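Local coordinates for protein glutathione S-transferase 2 (Onchocerca volvulus, PDB 1TU7) that conjugates glutathione to electrophilic compounds as a homodimeric pi-class transferase and appears to play a central role in the parasite's detoxification system, at residues L76-I87 / I142-Y152. Residues are numbered along the deposited sequence; the frame is centred on the assembly and turned at random.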
loop_
_atom_site.group_PDB
_atom_site.type_symbol
_atom_site.label_atom_id
_atom_site.label_comp_id
_atom_site.label_asym_id
_atom_site.label_seq_id
_atom_site.Cartn_x
_atom_site.Cartn_y
_atom_site.Cartn_z
ATOM N N LEU A 76 -17.630 6.047 1.567
ATOM C CA LEU A 76 -17.196 4.809 2.207
ATOM C C LEU A 76 -15.764 4.940 2.756
ATOM O O LEU A 76 -15.053 3.954 2.860
ATOM C CB LEU A 76 -17.294 3.630 1.226
ATOM C CG LEU A 76 -18.525 2.745 1.357
ATOM C CD1 LEU A 76 -19.748 3.482 0.870
ATOM C CD2 LEU A 76 -18.334 1.429 0.614
ATOM N N ASN A 77 -15.385 6.147 3.132
ATOM C CA ASN A 77 -14.042 6.486 3.640
ATOM C C ASN A 77 -14.083 6.929 5.102
ATOM O O ASN A 77 -13.203 7.649 5.530
ATOM C CB ASN A 77 -13.482 7.621 2.788
ATOM C CG ASN A 77 -11.989 7.815 2.922
ATOM O OD1 ASN A 77 -11.509 8.959 2.788
ATOM N ND2 ASN A 77 -11.258 6.753 3.047
ATOM N N GLY A 78 -15.095 6.538 5.852
ATOM C CA GLY A 78 -15.255 6.956 7.248
ATOM C C GLY A 78 -15.891 8.308 7.364
ATOM O O GLY A 78 -15.962 9.063 6.413
ATOM N N GLU A 79 -16.322 8.614 8.582
ATOM C CA GLU A 79 -17.054 9.854 8.841
ATOM C C GLU A 79 -16.200 10.946 9.455
ATOM O O GLU A 79 -16.621 12.108 9.476
ATOM C CB GLU A 79 -18.246 9.586 9.736
ATOM C CG GLU A 79 -19.356 8.782 9.083
ATOM C CD GLU A 79 -20.629 8.770 9.908
ATOM O OE1 GLU A 79 -20.603 9.238 11.078
ATOM O OE2 GLU A 79 -21.662 8.313 9.387
ATOM N N ASN A 80 -15.025 10.583 9.941
ATOM C CA ASN A 80 -14.101 11.549 10.510
ATOM C C ASN A 80 -12.676 11.082 10.309
ATOM O O ASN A 80 -12.456 9.951 9.866
ATOM C CB ASN A 80 -14.437 11.787 12.001
ATOM C CG ASN A 80 -14.555 10.510 12.776
ATOM O OD1 ASN A 80 -15.612 10.197 13.397
ATOM N ND2 ASN A 80 -13.495 9.756 12.776
ATOM N N GLU A 81 -11.717 11.917 10.662
ATOM C CA GLU A 81 -10.294 11.612 10.396
ATOM C C GLU A 81 -9.868 10.299 11.009
ATOM O O GLU A 81 -9.106 9.514 10.410
ATOM C CB GLU A 81 -9.369 12.706 10.990
ATOM C CG GLU A 81 -7.848 12.376 10.864
ATOM C CD GLU A 81 -7.447 12.204 9.434
ATOM O OE1 GLU A 81 -6.480 11.492 9.207
ATOM O OE2 GLU A 81 -8.096 12.767 8.502
ATOM N N MET A 82 -10.272 10.056 12.241
ATOM C CA MET A 82 -9.861 8.856 12.916
ATOM C C MET A 82 -10.397 7.621 12.229
ATOM O O MET A 82 -9.687 6.621 12.081
ATOM C CB MET A 82 -10.248 8.925 14.393
ATOM C CG MET A 82 -9.101 9.560 15.181
ATOM S SD MET A 82 -9.578 10.382 16.683
ATOM C CE MET A 82 -10.548 9.123 17.400
ATOM N N GLU A 83 -11.631 7.681 11.747
ATOM C CA GLU A 83 -12.185 6.529 11.042
ATOM C C GLU A 83 -11.463 6.329 9.703
ATOM O O GLU A 83 -11.191 5.200 9.296
ATOM C CB GLU A 83 -13.690 6.694 10.812
ATOM C CG GLU A 83 -14.493 6.593 12.105
ATOM C CD GLU A 83 -16.005 6.544 11.889
ATOM O OE1 GLU A 83 -16.764 6.316 12.887
ATOM O OE2 GLU A 83 -16.455 6.727 10.755
ATOM N N THR A 84 -11.215 7.418 8.991
ATOM C CA THR A 84 -10.506 7.350 7.717
ATOM C C THR A 84 -9.129 6.686 7.887
ATOM O O THR A 84 -8.707 5.860 7.082
ATOM C CB THR A 84 -10.378 8.756 7.135
ATOM O OG1 THR A 84 -11.687 9.307 6.976
ATOM C CG2 THR A 84 -9.718 8.741 5.735
ATOM N N THR A 85 -8.418 7.087 8.936
ATOM C CA THR A 85 -7.129 6.520 9.231
ATOM C C THR A 85 -7.249 5.048 9.608
ATOM O O THR A 85 -6.462 4.210 9.167
ATOM C CB THR A 85 -6.497 7.288 10.384
ATOM O OG1 THR A 85 -6.290 8.645 9.987
ATOM C CG2 THR A 85 -5.144 6.743 10.762
ATOM N N TYR A 86 -8.243 4.732 10.435
ATOM C CA TYR A 86 -8.435 3.366 10.905
ATOM C C TYR A 86 -8.696 2.378 9.782
ATOM O O TYR A 86 -8.068 1.316 9.698
ATOM C CB TYR A 86 -9.576 3.311 11.928
ATOM C CG TYR A 86 -9.830 1.906 12.419
ATOM C CD1 TYR A 86 -10.994 1.262 12.166
ATOM C CD2 TYR A 86 -8.879 1.229 13.162
ATOM C CE1 TYR A 86 -11.245 -0.008 12.602
ATOM C CE2 TYR A 86 -9.113 -0.056 13.624
ATOM C CZ TYR A 86 -10.297 -0.655 13.351
ATOM O OH TYR A 86 -10.549 -1.941 13.807
ATOM N N ILE A 87 -9.615 2.715 8.888
ATOM C CA ILE A 87 -9.905 1.808 7.803
ATOM C C ILE A 87 -8.736 1.635 6.863
ATOM O O ILE A 87 -8.549 0.573 6.316
ATOM C CB ILE A 87 -11.177 2.190 7.042
ATOM C CG1 ILE A 87 -11.057 3.541 6.327
ATOM C CG2 ILE A 87 -12.362 2.074 7.987
ATOM C CD1 ILE A 87 -12.316 3.981 5.610
ATOM N N ILE A 142 -16.240 -3.181 9.796
ATOM C CA ILE A 142 -15.014 -2.658 10.370
ATOM C C ILE A 142 -15.251 -1.380 11.171
ATOM O O ILE A 142 -14.675 -1.208 12.230
ATOM C CB ILE A 142 -13.946 -2.506 9.266
ATOM C CG1 ILE A 142 -13.402 -3.885 8.880
ATOM C CG2 ILE A 142 -12.791 -1.622 9.703
ATOM C CD1 ILE A 142 -12.606 -3.893 7.607
ATOM N N LEU A 143 -16.130 -0.504 10.699
ATOM C CA LEU A 143 -16.418 0.731 11.442
ATOM C C LEU A 143 -17.598 0.599 12.383
ATOM O O LEU A 143 -17.962 1.573 13.060
ATOM C CB LEU A 143 -16.643 1.913 10.494
ATOM C CG LEU A 143 -15.366 2.433 9.836
ATOM C CD1 LEU A 143 -15.716 3.585 8.853
ATOM C CD2 LEU A 143 -14.342 2.866 10.898
ATOM N N GLY A 144 -18.180 -0.597 12.451
ATOM C CA GLY A 144 -19.430 -0.815 13.181
ATOM C C GLY A 144 -20.609 -0.978 12.242
ATOM O O GLY A 144 -20.713 -1.974 11.540
ATOM N N ASP A 145 -21.523 -0.007 12.210
ATOM C CA ASP A 145 -22.745 -0.157 11.420
ATOM C C ASP A 145 -22.639 0.269 9.953
ATOM O O ASP A 145 -23.535 -0.001 9.173
ATOM C CB ASP A 145 -23.870 0.663 12.066
ATOM C CG ASP A 145 -24.385 0.033 13.310
ATOM O OD1 ASP A 145 -25.237 0.692 13.965
ATOM O OD2 ASP A 145 -24.033 -1.105 13.700
ATOM N N LYS A 146 -21.566 0.956 9.602
ATOM C CA LYS A 146 -21.462 1.578 8.297
ATOM C C LYS A 146 -20.325 0.954 7.541
ATOM O O LYS A 146 -19.220 0.802 8.052
ATOM C CB LYS A 146 -21.257 3.064 8.449
ATOM C CG LYS A 146 -22.515 3.737 8.994
ATOM C CD LYS A 146 -22.279 5.147 9.443
ATOM C CE LYS A 146 -23.523 5.680 10.132
ATOM N NZ LYS A 146 -23.126 6.730 11.114
ATOM N N ILE A 147 -20.618 0.611 6.299
ATOM C CA ILE A 147 -19.659 -0.036 5.439
ATOM C C ILE A 147 -18.594 0.933 4.976
ATOM O O ILE A 147 -18.837 2.138 4.824
ATOM C CB ILE A 147 -20.393 -0.721 4.258
ATOM C CG1 ILE A 147 -19.440 -1.722 3.561
ATOM C CG2 ILE A 147 -21.014 0.315 3.284
ATOM C CD1 ILE A 147 -20.006 -3.041 3.300
ATOM N N SER A 148 -17.407 0.394 4.764
ATOM C CA SER A 148 -16.281 1.151 4.248
ATOM C C SER A 148 -15.530 0.319 3.233
ATOM O O SER A 148 -15.749 -0.892 3.126
ATOM C CB SER A 148 -15.322 1.549 5.365
ATOM O OG SER A 148 -14.709 0.403 5.965
ATOM N N TYR A 149 -14.585 0.929 2.532
ATOM C CA TYR A 149 -13.893 0.181 1.507
ATOM C C TYR A 149 -13.122 -0.995 2.090
ATOM O O TYR A 149 -12.947 -2.012 1.411
ATOM C CB TYR A 149 -12.980 1.047 0.665
ATOM C CG TYR A 149 -11.785 1.658 1.352
ATOM C CD1 TYR A 149 -10.549 1.017 1.331
ATOM C CD2 TYR A 149 -11.857 2.899 1.982
ATOM C CE1 TYR A 149 -9.446 1.554 1.925
ATOM C CE2 TYR A 149 -10.720 3.470 2.553
ATOM C CZ TYR A 149 -9.517 2.793 2.525
ATOM O OH TYR A 149 -8.398 3.387 3.087
ATOM N N ALA A 150 -12.644 -0.855 3.326
ATOM C CA ALA A 150 -11.831 -1.885 3.923
ATOM C C ALA A 150 -12.616 -3.167 4.133
ATOM O O ALA A 150 -12.030 -4.242 4.089
ATOM C CB ALA A 150 -11.218 -1.414 5.245
ATOM N N ASP A 151 -13.930 -3.076 4.315
ATOM C CA ASP A 151 -14.745 -4.277 4.440
ATOM C C ASP A 151 -14.634 -5.194 3.238
ATOM O O ASP A 151 -14.567 -6.428 3.383
ATOM C CB ASP A 151 -16.212 -3.919 4.671
ATOM C CG ASP A 151 -16.448 -3.267 5.986
ATOM O OD1 ASP A 151 -16.056 -3.843 7.031
ATOM O OD2 ASP A 151 -17.052 -2.185 6.031
ATOM N N TYR A 152 -14.591 -4.634 2.044
ATOM C CA TYR A 152 -14.488 -5.468 0.840
ATOM C C TYR A 152 -13.151 -6.161 0.744
ATOM O O TYR A 152 -13.059 -7.297 0.332
ATOM C CB TYR A 152 -14.752 -4.640 -0.431
ATOM C CG TYR A 152 -16.086 -3.903 -0.381
ATOM C CD1 TYR A 152 -16.124 -2.500 -0.340
ATOM C CD2 TYR A 152 -17.288 -4.588 -0.327
ATOM C CE1 TYR A 152 -17.317 -1.846 -0.288
ATOM C CE2 TYR A 152 -18.491 -3.919 -0.271
ATOM C CZ TYR A 152 -18.491 -2.562 -0.238
ATOM O OH TYR A 152 -19.694 -1.898 -0.179
HETATM O O HOH W 1 -8.993 5.812 4.279
HETATM O O HOH W 2 -17.377 4.584 5.622
HETATM O O HOH W 3 -23.201 9.482 11.996
HETATM O O HOH W 4 -16.621 3.693 14.094
HETATM O O HOH W 5 -13.070 -2.827 13.663
#
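The carbonyl of L76 accepts a hydrogen bond from Y149 N (3.1 Å), joining the linker into helix 81-107 to the turn that leads into helix 149-164 in the glutathione transferase fold. Y149 N approaches in the plane of the L76 carbonyl. I87, a branched apolar residue, packs between the segments: CG2 lies 3.5 Å from L143 CG, whereas CD1 reaches Y149 CE2. With CG1 set between the backbone N and carbonyl carbon (chi1 64°), the longer arm runs toward the tyrosine.

Polar groups around these apolar side chains are served largely by water. One water links Y149 OH to T84 O and, weakly, to N77 ND2; another accepts from G78 N and donates to I147 O. The positive phi of G78 suits glycine, and its CA rests 3.8 Å from L143 CD1. A further water accepts from Y86 OH and donates to I142 O, while E83 OE1 and L143 O share a fourth.

Nearer the solvent, extended chains let K146 NZ form a salt bridge with E79 OE2 (2.8 Å) from above the carboxylate plane, and a water donates to E79 OE1 while accepting weakly from NZ. E79 N donates to E83 OE2, on its anti side but well out of the carboxylate plane. Buried D151 ties residues 142-148 to helix 149-164 with both oxygens: OD2 accepts from S148 N at 2.9 Å, and OD1 receives I142 N at 2.8 Å through its syn lone pair.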